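Local coordinates for uncharacterized protein PSPTO_0244 (PDB 3MYX) that is of unknown function but belongs to the cupin superfamily, with a domain like those of (S)-ureidoglycine aminohydrolase and EutQ, at residues Val7-Ala13 with Thr211-Val217; Thr20-Gly25 with Arg37-Phe41; Leu130-Leu136 with Val231-Tyr235; Ser149-Arg155 with Trp172-Glu178. All coordinates share one frame; numbering follows the deposited sequence.

Interaction 1. Residues Val7-Ala13 with Thr211-Val217; sequences VLLLARA and TGDTVFV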
# COMPACT_ATOMS: atom_id res chain seq x y z
N VAL A 7 1.50 9.68 9.50
CA VAL A 7 2.22 9.18 8.35
C VAL A 7 3.28 8.23 8.87
O VAL A 7 4.08 8.58 9.76
CB VAL A 7 2.87 10.35 7.56
CG1 VAL A 7 3.71 9.84 6.42
CG2 VAL A 7 1.79 11.34 7.08
N LEU A 8 3.28 7.01 8.33
CA LEU A 8 4.13 5.93 8.81
C LEU A 8 4.94 5.31 7.69
O LEU A 8 4.38 4.74 6.76
CB LEU A 8 3.27 4.84 9.46
CG LEU A 8 2.43 5.32 10.66
CD1 LEU A 8 1.41 4.29 11.06
CD2 LEU A 8 3.36 5.70 11.84
N LEU A 9 6.26 5.42 7.80
CA LEU A 9 7.16 4.74 6.87
C LEU A 9 7.12 3.25 7.23
O LEU A 9 7.43 2.87 8.36
CB LEU A 9 8.58 5.32 6.94
CG LEU A 9 9.47 5.32 5.68
CD1 LEU A 9 9.52 3.96 5.03
CD2 LEU A 9 9.04 6.36 4.65
N LEU A 10 6.72 2.40 6.28
CA LEU A 10 6.60 0.96 6.53
C LEU A 10 7.91 0.22 6.22
O LEU A 10 8.31 -0.67 6.97
CB LEU A 10 5.45 0.34 5.72
CG LEU A 10 4.06 0.94 5.96
CD1 LEU A 10 3.02 0.12 5.20
CD2 LEU A 10 3.71 0.99 7.47
N ALA A 11 8.55 0.55 5.10
CA ALA A 11 9.80 -0.08 4.74
C ALA A 11 10.59 0.81 3.81
O ALA A 11 10.02 1.46 2.93
CB ALA A 11 9.56 -1.44 4.09
N ARG A 12 11.90 0.82 4.00
CA ARG A 12 12.83 1.48 3.11
C ARG A 12 13.30 0.52 2.03
O ARG A 12 13.37 -0.70 2.26
CB ARG A 12 14.07 1.94 3.87
CG ARG A 12 13.85 3.04 4.89
CD ARG A 12 13.56 4.33 4.21
NE ARG A 12 13.60 5.45 5.15
CZ ARG A 12 13.24 6.69 4.84
NH1 ARG A 12 12.82 7.01 3.63
NH2 ARG A 12 13.30 7.63 5.77
N ALA A 13 13.71 1.06 0.89
CA ALA A 13 14.22 0.23 -0.19
C ALA A 13 15.34 -0.71 0.26
O ALA A 13 15.37 -1.86 -0.15
CB ALA A 13 14.69 1.11 -1.37
N THR A 211 12.64 6.41 -3.69
CA THR A 211 12.30 5.37 -4.62
C THR A 211 12.46 4.00 -3.94
O THR A 211 13.49 3.73 -3.33
CB THR A 211 13.19 5.45 -5.85
OG1 THR A 211 13.18 6.79 -6.38
CG2 THR A 211 12.77 4.44 -6.87
N GLY A 212 11.44 3.16 -4.03
CA GLY A 212 11.49 1.83 -3.44
C GLY A 212 11.02 1.76 -1.99
O GLY A 212 10.99 0.68 -1.42
N ASP A 213 10.67 2.90 -1.42
CA ASP A 213 10.12 2.94 -0.05
C ASP A 213 8.60 2.79 -0.09
O ASP A 213 7.95 3.22 -1.04
CB ASP A 213 10.40 4.27 0.65
CG ASP A 213 11.86 4.57 0.88
OD1 ASP A 213 12.74 3.71 0.67
OD2 ASP A 213 12.11 5.72 1.29
N THR A 214 8.04 2.24 0.98
CA THR A 214 6.60 2.19 1.18
C THR A 214 6.22 3.00 2.42
O THR A 214 6.81 2.83 3.49
CB THR A 214 6.10 0.75 1.36
OG1 THR A 214 6.44 -0.00 0.20
CG2 THR A 214 4.59 0.73 1.57
N VAL A 215 5.22 3.86 2.26
CA VAL A 215 4.68 4.69 3.32
C VAL A 215 3.16 4.50 3.38
O VAL A 215 2.51 4.24 2.36
CB VAL A 215 5.04 6.20 3.08
CG1 VAL A 215 4.43 6.75 1.80
CG2 VAL A 215 4.68 7.08 4.29
N PHE A 216 2.60 4.65 4.57
CA PHE A 216 1.16 4.62 4.79
C PHE A 216 0.73 5.94 5.41
O PHE A 216 1.31 6.38 6.41
CB PHE A 216 0.73 3.45 5.68
CG PHE A 216 -0.76 3.40 5.92
CD1 PHE A 216 -1.62 2.92 4.94
CD2 PHE A 216 -1.30 3.88 7.10
CE1 PHE A 216 -2.98 2.91 5.15
CE2 PHE A 216 -2.65 3.84 7.32
CZ PHE A 216 -3.49 3.39 6.36
N VAL A 217 -0.27 6.57 4.80
CA VAL A 217 -0.85 7.80 5.32
C VAL A 217 -2.28 7.50 5.78
O VAL A 217 -3.15 7.21 4.98
CB VAL A 217 -0.86 8.92 4.27
CG1 VAL A 217 -1.38 10.22 4.91
CG2 VAL A 217 0.54 9.14 3.69
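Val7 lies against Val215 where strand 7-11 pairs with strand 214-217 in an antiparallel cupin sheet. The pairing carries a classic beta bulge: Leu10 and Ala11 both face Thr214. The tight part is the strand pair. On one side of the sheet, Val7 CG1 meets Val215 CG2 at 3.6 Å, and Val7 CG2 lies beside Val217 CG1, the two side chains pointing the same way. Val215 CG2 stands anti to its own N (CG1 at chi1 63°), and this turns it toward both Val7 and the Leu8 carbonyl. Leu207 of strand 206-209 packs on this side. On the other side, Leu10 CD1 reaches Thr214 CG2 and Phe216 CB. At the bulge, Thr214 O accepts from Leu10 N at 2.8 Å and, over a longer 3.3 Å, from Ala11 N. Thr214 OG1 turns to His72 and Asn191.

The contact loosens toward Ala13 and Thr211, which are exposed. Here the strands have ended, and the Asp213 carboxylate does the joining. In the conformer given, Leu9 CG lies over the centre of one face of the Arg12 guanidinium, which also donates to Thr208 O. Asp213 OD2 also accepts from Asn210 N. Arg12 NH1 reaches Asp213 OD2 at 2.8 Å, from above the carboxylate plane. Asp213 OD1 takes the N-H of Ala13 at 2.8 Å, nearly in line with its C-O bond.

Interaction 2. Residues Thr20-Gly25 with Arg37-Phe41; sequences TEFTTG and RRTAF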
# COMPACT_ATOMS: atom_id res chain seq x y z
N THR A 20 8.93 3.54 12.79
CA THR A 20 7.61 3.00 13.01
C THR A 20 7.53 1.82 13.98
O THR A 20 8.31 0.88 13.92
CB THR A 20 7.09 2.59 11.63
OG1 THR A 20 7.18 3.75 10.78
CG2 THR A 20 5.65 2.09 11.69
N GLU A 21 6.56 1.90 14.89
CA GLU A 21 6.28 0.82 15.81
C GLU A 21 5.32 -0.17 15.16
O GLU A 21 4.31 0.22 14.57
CB GLU A 21 5.66 1.37 17.10
CG GLU A 21 6.52 2.42 17.81
CD GLU A 21 7.76 1.82 18.44
OE1 GLU A 21 7.87 0.58 18.47
OE2 GLU A 21 8.62 2.60 18.91
N PHE A 22 5.65 -1.46 15.26
CA PHE A 22 4.78 -2.52 14.74
C PHE A 22 4.29 -3.41 15.88
O PHE A 22 5.05 -3.76 16.79
CB PHE A 22 5.54 -3.39 13.74
CG PHE A 22 6.02 -2.66 12.52
CD1 PHE A 22 7.26 -2.05 12.50
CD2 PHE A 22 5.24 -2.60 11.37
CE1 PHE A 22 7.72 -1.38 11.37
CE2 PHE A 22 5.69 -1.94 10.23
CZ PHE A 22 6.93 -1.34 10.23
N THR A 23 3.02 -3.81 15.79
CA THR A 23 2.43 -4.78 16.70
C THR A 23 2.51 -6.15 16.05
O THR A 23 2.02 -6.34 14.93
CB THR A 23 0.95 -4.44 16.96
OG1 THR A 23 0.88 -3.21 17.69
CG2 THR A 23 0.24 -5.54 17.77
N THR A 24 3.13 -7.11 16.74
CA THR A 24 3.24 -8.47 16.24
C THR A 24 2.03 -9.32 16.64
O THR A 24 1.62 -9.34 17.81
CB THR A 24 4.51 -9.14 16.76
OG1 THR A 24 5.65 -8.44 16.26
CG2 THR A 24 4.60 -10.58 16.34
N GLY A 25 1.48 -10.05 15.67
CA GLY A 25 0.40 -10.98 15.92
C GLY A 25 -0.70 -10.86 14.89
O GLY A 25 -0.69 -9.99 14.04
N ARG A 37 3.02 -11.32 11.13
CA ARG A 37 2.23 -10.12 10.90
C ARG A 37 2.70 -8.99 11.80
O ARG A 37 2.68 -9.12 13.03
CB ARG A 37 0.73 -10.42 11.14
CG ARG A 37 -0.18 -9.20 11.00
CD ARG A 37 -0.41 -8.80 9.55
NE ARG A 37 -1.36 -9.68 8.91
CZ ARG A 37 -1.71 -9.61 7.63
NH1 ARG A 37 -1.14 -8.74 6.82
NH2 ARG A 37 -2.63 -10.44 7.15
N ARG A 38 3.11 -7.89 11.19
CA ARG A 38 3.66 -6.73 11.91
C ARG A 38 2.83 -5.54 11.49
O ARG A 38 3.01 -4.99 10.39
CB ARG A 38 5.14 -6.53 11.58
CG ARG A 38 5.97 -7.80 11.59
CD ARG A 38 6.04 -8.43 12.96
NE ARG A 38 6.66 -9.75 12.88
CZ ARG A 38 7.98 -9.97 12.80
NH1 ARG A 38 8.83 -8.95 12.82
NH2 ARG A 38 8.44 -11.22 12.72
N THR A 39 1.90 -5.15 12.35
CA THR A 39 0.92 -4.13 11.99
C THR A 39 1.32 -2.77 12.53
O THR A 39 1.56 -2.62 13.73
CB THR A 39 -0.46 -4.55 12.52
OG1 THR A 39 -0.81 -5.80 11.91
CG2 THR A 39 -1.51 -3.51 12.20
N ALA A 40 1.42 -1.79 11.64
CA ALA A 40 1.75 -0.42 12.01
C ALA A 40 0.53 0.43 12.31
O ALA A 40 0.63 1.43 13.02
CB ALA A 40 2.56 0.22 10.91
N PHE A 41 -0.62 0.05 11.75
CA PHE A 41 -1.82 0.83 11.85
C PHE A 41 -3.02 -0.08 11.64
O PHE A 41 -3.04 -0.89 10.72
CB PHE A 41 -1.83 1.90 10.76
CG PHE A 41 -3.10 2.71 10.72
CD1 PHE A 41 -4.17 2.33 9.91
CD2 PHE A 41 -3.23 3.84 11.49
CE1 PHE A 41 -5.34 3.07 9.88
CE2 PHE A 41 -4.40 4.58 11.46
CZ PHE A 41 -5.43 4.20 10.65
O HOH W 1 2.88 2.44 14.26
O HOH W 2 1.40 -0.64 16.13
O HOH W 3 -0.43 -7.38 14.16
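Phe22 lies across Arg38 at about a right angle, its ring plane 75° from the guanidinium plane. The two side chains meet at their bases, Phe22 CB to Arg38 CB at 3.8 Å. With CG beside the backbone N (chi1 -62°), the Phe22 ring leans toward Arg38 O and Ala40 of segment 37-41. Phe22 CD2 comes to 3.4 Å from Arg38 O, and CE2 reaches Ala40 CB. In the conformer modelled here, Thr20 CG2 lies over one face of the ring, toward its rim, and also touches Ala40 CB at 3.7 Å.

Thr24 and Arg38 instead run side by side. Thr24 OG1 rests on the aliphatic part of Arg38, 3.3 Å from CD. The charged end of Arg38 turns to Ser35 O. Arg37 is bent twice and leads inward to Asp31 and Glu67, while its CG passes 3.2 Å from Gly25 O.

Beneath the side chains runs a short antiparallel ladder at the edge of a cupin sheet. Thr23 and Thr39 exchange two nearly straight backbone bonds, and Gly25 N donates to Arg37 O. Strand 37-39 then pairs with strand 47-54. One water bridges Glu21 O and Ala40 O; another joins Thr23 O, Gly25 O and Thr39 OG1, which donates to it at 2.8 Å.

The chemistry is thus mostly backbone and water bonding with an apolar patch at one end. Neither arginine spends its charge on the facing segment.

Interaction 3. Residues Leu130-Leu136 with Val231-Tyr235; sequences LDRLALL and VRKFY
Arg132 O is gripped twice by one side chain, the guanidinium of Arg232. Arg232 NE approaches Arg132 O nearly along the carbonyl direction, at 2.9 Å. Arg232 NH2 reaches Arg132 O at 2.9 Å, tilted from the carbonyl plane. Arg232 NH2 also donates to Ala134 O at 2.8 Å, in the carbonyl plane and on a lone pair. Both oxygens lie near the guanidinium plane, so three bonds fix its rotation. Arg232 is extended from CB to NE, with CG anti to the backbone N (chi1 -179°), and it spans the gap as a straight arm. Leu136 CD1 packs obliquely against NH1.

The carbonyls are presented by a type I turn from Asp131 to Ala134. An Asx turn, Leu133 N to Asp131 OD1, braces its start. Alongside, Phe234 CZ meets Arg132 CG at 3.5 Å, and the ring edge faces Leu130 O, with Phe234 CE1 at 3.4 Å. The Arg132 chain crosses the ring at about a right angle and its NH1 turns to Gly90 O.

The turn follows strand 127-130 and leads into strand 137-139. Arg232 and Phe234 project toward it from strand 231-237, which lies between strands 188-192 and 168-174; Val171 of the latter touches both side chains.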
# COMPACT_ATOMS: atom_id res chain seq x y z
N LEU A 130 -0.01 -6.37 -10.52
CA LEU A 130 0.01 -4.92 -10.78
C LEU A 130 1.31 -4.54 -11.47
O LEU A 130 2.35 -4.47 -10.82
CB LEU A 130 -0.14 -4.13 -9.47
CG LEU A 130 -1.33 -4.48 -8.57
CD1 LEU A 130 -1.16 -3.80 -7.20
CD2 LEU A 130 -2.67 -4.13 -9.19
N ASP A 131 1.25 -4.24 -12.77
CA ASP A 131 2.46 -3.96 -13.55
C ASP A 131 3.01 -2.57 -13.19
O ASP A 131 2.31 -1.58 -13.34
CB ASP A 131 2.10 -4.03 -15.05
CG ASP A 131 3.30 -3.94 -15.99
OD1 ASP A 131 4.43 -3.67 -15.54
OD2 ASP A 131 3.08 -4.17 -17.21
N ARG A 132 4.29 -2.51 -12.79
CA ARG A 132 4.98 -1.24 -12.56
C ARG A 132 4.87 -0.31 -13.76
O ARG A 132 4.85 0.91 -13.59
CB ARG A 132 6.47 -1.49 -12.25
CG ARG A 132 6.75 -2.19 -10.92
CD ARG A 132 8.17 -2.70 -10.79
NE ARG A 132 9.13 -1.61 -10.70
CZ ARG A 132 9.48 -0.96 -9.58
NH1 ARG A 132 8.91 -1.25 -8.43
NH2 ARG A 132 10.39 0.01 -9.63
N LEU A 133 4.85 -0.88 -14.97
CA LEU A 133 4.83 -0.13 -16.22
C LEU A 133 3.43 -0.00 -16.80
O LEU A 133 3.26 0.26 -17.99
CB LEU A 133 5.77 -0.76 -17.26
CG LEU A 133 7.25 -0.92 -16.86
CD1 LEU A 133 8.07 -1.55 -18.00
CD2 LEU A 133 7.81 0.43 -16.44
N ALA A 134 2.40 -0.14 -15.97
CA ALA A 134 1.02 0.02 -16.43
C ALA A 134 0.84 1.33 -17.19
O ALA A 134 1.40 2.38 -16.82
CB ALA A 134 0.08 -0.02 -15.23
N LEU A 135 0.01 1.30 -18.23
CA LEU A 135 -0.33 2.51 -18.98
C LEU A 135 -1.41 3.29 -18.23
O LEU A 135 -2.39 2.72 -17.75
CB LEU A 135 -0.86 2.13 -20.36
CG LEU A 135 0.11 1.34 -21.23
CD1 LEU A 135 -0.58 0.89 -22.52
CD2 LEU A 135 1.32 2.18 -21.53
N LEU A 136 -1.20 4.60 -18.12
CA LEU A 136 -2.02 5.45 -17.26
C LEU A 136 -2.81 6.45 -18.08
O LEU A 136 -2.45 6.80 -19.20
CB LEU A 136 -1.13 6.21 -16.28
CG LEU A 136 -0.06 5.41 -15.52
CD1 LEU A 136 0.63 6.35 -14.52
CD2 LEU A 136 -0.66 4.17 -14.80
N VAL A 231 7.06 11.77 -9.97
CA VAL A 231 6.85 10.65 -9.06
C VAL A 231 5.93 9.65 -9.72
O VAL A 231 4.96 10.02 -10.37
CB VAL A 231 6.25 11.14 -7.72
CG1 VAL A 231 5.83 9.97 -6.84
CG2 VAL A 231 7.24 12.02 -6.97
N ARG A 232 6.25 8.37 -9.56
CA ARG A 232 5.36 7.29 -9.95
C ARG A 232 5.23 6.36 -8.78
O ARG A 232 6.26 6.03 -8.15
CB ARG A 232 5.90 6.57 -11.17
CG ARG A 232 5.05 5.43 -11.69
CD ARG A 232 5.76 4.80 -12.88
NE ARG A 232 4.97 3.81 -13.58
CZ ARG A 232 4.17 4.02 -14.64
NH1 ARG A 232 3.96 5.21 -15.18
NH2 ARG A 232 3.54 3.01 -15.13
N LYS A 233 4.02 5.91 -8.49
CA LYS A 233 3.81 5.07 -7.32
C LYS A 233 2.76 4.00 -7.55
O LYS A 233 1.83 4.21 -8.31
CB LYS A 233 3.40 5.93 -6.12
CG LYS A 233 2.01 6.50 -6.20
CD LYS A 233 1.80 7.64 -5.21
CE LYS A 233 0.37 8.09 -5.19
NZ LYS A 233 0.17 9.29 -4.30
N PHE A 234 2.92 2.89 -6.83
CA PHE A 234 1.80 2.01 -6.55
C PHE A 234 1.01 2.68 -5.44
O PHE A 234 1.59 3.27 -4.51
CB PHE A 234 2.27 0.67 -6.00
CG PHE A 234 2.86 -0.26 -7.01
CD1 PHE A 234 2.09 -0.74 -8.05
CD2 PHE A 234 4.16 -0.75 -6.86
CE1 PHE A 234 2.62 -1.67 -8.95
CE2 PHE A 234 4.69 -1.67 -7.77
CZ PHE A 234 3.93 -2.13 -8.80
N TYR A 235 -0.32 2.55 -5.50
CA TYR A 235 -1.16 3.03 -4.43
C TYR A 235 -2.26 2.04 -4.08
O TYR A 235 -2.71 1.26 -4.93
CB TYR A 235 -1.80 4.37 -4.78
CG TYR A 235 -2.73 4.32 -5.98
CD1 TYR A 235 -4.07 3.96 -5.85
CD2 TYR A 235 -2.26 4.61 -7.25
CE1 TYR A 235 -4.92 3.91 -6.94
CE2 TYR A 235 -3.10 4.55 -8.34
CZ TYR A 235 -4.41 4.21 -8.20
OH TYR A 235 -5.19 4.16 -9.35

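Interaction 4. Residues Ser149-Arg155 with Trp172-Glu178; sequences SPLPQCR and WDSTPYE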
# COMPACT_ATOMS: atom_id res chain seq x y z
N SER A 149 2.35 25.34 -5.56
CA SER A 149 2.89 25.38 -6.90
C SER A 149 1.73 25.45 -7.90
O SER A 149 0.56 25.30 -7.53
CB SER A 149 3.66 24.09 -7.17
OG SER A 149 2.77 22.98 -7.20
N PRO A 150 2.06 25.62 -9.20
CA PRO A 150 1.05 25.38 -10.22
C PRO A 150 0.50 23.94 -10.14
O PRO A 150 1.15 23.04 -9.59
CB PRO A 150 1.81 25.59 -11.53
CG PRO A 150 2.92 26.54 -11.15
CD PRO A 150 3.33 26.05 -9.79
N LEU A 151 -0.68 23.74 -10.69
CA LEU A 151 -1.28 22.41 -10.69
C LEU A 151 -0.44 21.45 -11.54
O LEU A 151 0.03 21.82 -12.61
CB LEU A 151 -2.72 22.44 -11.20
CG LEU A 151 -3.75 23.03 -10.24
CD1 LEU A 151 -4.94 23.61 -11.01
CD2 LEU A 151 -4.20 22.01 -9.24
N PRO A 152 -0.26 20.22 -11.07
CA PRO A 152 0.46 19.21 -11.83
C PRO A 152 -0.43 18.54 -12.87
O PRO A 152 -1.65 18.75 -12.91
CB PRO A 152 0.81 18.17 -10.75
CG PRO A 152 -0.36 18.26 -9.80
CD PRO A 152 -0.72 19.70 -9.77
N GLN A 153 0.20 17.74 -13.73
CA GLN A 153 -0.49 16.73 -14.55
C GLN A 153 -0.30 15.38 -13.91
O GLN A 153 0.83 14.94 -13.71
CB GLN A 153 0.07 16.74 -15.97
CG GLN A 153 -0.05 18.11 -16.63
CD GLN A 153 0.30 18.05 -18.09
OE1 GLN A 153 1.47 18.03 -18.46
NE2 GLN A 153 -0.72 18.05 -18.93
N CYS A 154 -1.41 14.75 -13.55
CA CYS A 154 -1.43 13.46 -12.88
C CYS A 154 -2.08 12.44 -13.80
O CYS A 154 -2.96 12.77 -14.59
CB CYS A 154 -2.22 13.50 -11.57
SG CYS A 154 -1.75 14.81 -10.44
N ARG A 155 -1.64 11.19 -13.69
CA ARG A 155 -2.26 10.07 -14.39
C ARG A 155 -2.40 8.90 -13.44
O ARG A 155 -1.62 8.75 -12.51
CB ARG A 155 -1.45 9.64 -15.62
CG ARG A 155 -1.17 10.74 -16.65
CD ARG A 155 -0.37 10.22 -17.79
NE ARG A 155 1.01 9.99 -17.41
CZ ARG A 155 2.05 10.06 -18.25
NH1 ARG A 155 1.88 10.30 -19.55
NH2 ARG A 155 3.28 9.90 -17.78
N TRP A 172 0.02 5.33 -10.28
CA TRP A 172 -0.21 6.77 -10.48
C TRP A 172 1.10 7.44 -10.79
O TRP A 172 2.16 7.01 -10.31
CB TRP A 172 -0.75 7.36 -9.20
CG TRP A 172 -0.93 8.85 -9.02
CD1 TRP A 172 -2.07 9.54 -9.20
CD2 TRP A 172 0.00 9.78 -8.45
NE1 TRP A 172 -1.91 10.85 -8.82
CE2 TRP A 172 -0.65 11.01 -8.33
CE3 TRP A 172 1.33 9.68 -8.02
CZ2 TRP A 172 -0.03 12.12 -7.78
CZ3 TRP A 172 1.94 10.78 -7.48
CH2 TRP A 172 1.25 11.98 -7.34
N ASP A 173 1.05 8.51 -11.58
CA ASP A 173 2.22 9.36 -11.72
C ASP A 173 1.85 10.82 -11.77
O ASP A 173 0.68 11.18 -11.91
CB ASP A 173 3.18 8.91 -12.86
CG ASP A 173 2.72 9.25 -14.29
OD1 ASP A 173 1.75 10.00 -14.54
OD2 ASP A 173 3.40 8.71 -15.21
N SER A 174 2.85 11.66 -11.59
CA SER A 174 2.62 13.09 -11.54
C SER A 174 3.89 13.86 -11.83
O SER A 174 4.98 13.47 -11.43
CB SER A 174 2.13 13.51 -10.14
OG SER A 174 1.73 14.86 -10.11
N THR A 175 3.69 15.00 -12.46
CA THR A 175 4.71 16.04 -12.56
C THR A 175 4.84 16.69 -11.16
O THR A 175 4.06 16.40 -10.24
CB THR A 175 4.31 17.03 -13.67
OG1 THR A 175 3.08 17.68 -13.33
CG2 THR A 175 4.16 16.34 -15.03
N PRO A 176 5.87 17.54 -10.96
CA PRO A 176 6.14 18.06 -9.62
C PRO A 176 5.03 18.96 -9.10
O PRO A 176 4.41 19.70 -9.86
CB PRO A 176 7.40 18.91 -9.82
CG PRO A 176 7.97 18.50 -11.08
CD PRO A 176 6.89 17.95 -11.94
N TYR A 177 4.81 18.92 -7.80
CA TYR A 177 3.92 19.89 -7.16
C TYR A 177 4.13 20.01 -5.68
O TYR A 177 4.79 19.16 -5.04
CB TYR A 177 2.45 19.59 -7.44
CG TYR A 177 1.88 18.34 -6.81
CD1 TYR A 177 2.03 17.10 -7.42
CD2 TYR A 177 1.16 18.40 -5.63
CE1 TYR A 177 1.46 15.95 -6.88
CE2 TYR A 177 0.59 17.27 -5.08
CZ TYR A 177 0.73 16.05 -5.71
OH TYR A 177 0.18 14.90 -5.19
N GLU A 178 3.57 21.09 -5.14
CA GLU A 178 3.62 21.39 -3.71
C GLU A 178 2.28 21.92 -3.29
O GLU A 178 1.72 22.78 -3.95
CB GLU A 178 4.72 22.42 -3.43
CG GLU A 178 4.91 22.75 -1.94
CD GLU A 178 5.96 23.82 -1.68
OE1 GLU A 178 6.70 24.19 -2.62
OE2 GLU A 178 6.05 24.26 -0.52
O HOH W 4 4.20 22.49 -10.12
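Arg155 reaches across to Asp173 along its whole side chain. Arg155 CB starts 3.4 Å from Asp173 OD1, and CG and CD stay close to the same oxygen. A bend at chi3 (-73°) then brings the guanidinium side-on to the carboxylate. Arg155 NE donates to the syn lone pair of Asp173 OD1 at 3.0 Å, and Arg155 NH2 to Asp173 OD2 at 2.8 Å. The two planes are 35° apart, so this two-pronged salt bridge is somewhat twisted. Asp173 OD2 has a second partner in Tyr230 OH.

Backbone bonds between Arg155 and Asp173 run both ways beneath it. Further along, Cys154 SG sits obliquely beside the Trp172 ring. Thr175 OG1 accepts from Gln153 N at 2.9 Å, just beyond the strand pairing. Pro152 CG packs obliquely on the Tyr177 ring, 3.6 Å from CD1. At the far end Ser149 OG accepts from Glu178 N at 2.9 Å and donates to Pro150 O.

These segments form the open end of the hairpin of strands 154-161 and 168-174. Strand 137-139 flanks Cys154, strand 231-237 pairs with strand 168-174 on its other side, and Tyr177 stacks on Trp225 of strand 222-227 in a separate sheet.

From the N terminus, strand 7-11 enters first, and interaction 1 closes a loop of nearly the whole chain by pairing it with 211-217. The chain next forms interaction 2, a short loop nested inside that one. The two touch, through Leu9 O with Thr20 OG1 and through Phe216 with Phe41. Interaction 3 then opens at 130-136 and closes at 231-235, crossing interaction 1, so the segments alternate. Interaction 4 nests inside both loops and joins interaction 3 through neighbouring strands 168-174 and 231-237. Interactions 1, 3 and 4 reach one seven-stranded sheet. Interaction 2 belongs to another, about 26 Å from interaction 3 between centres.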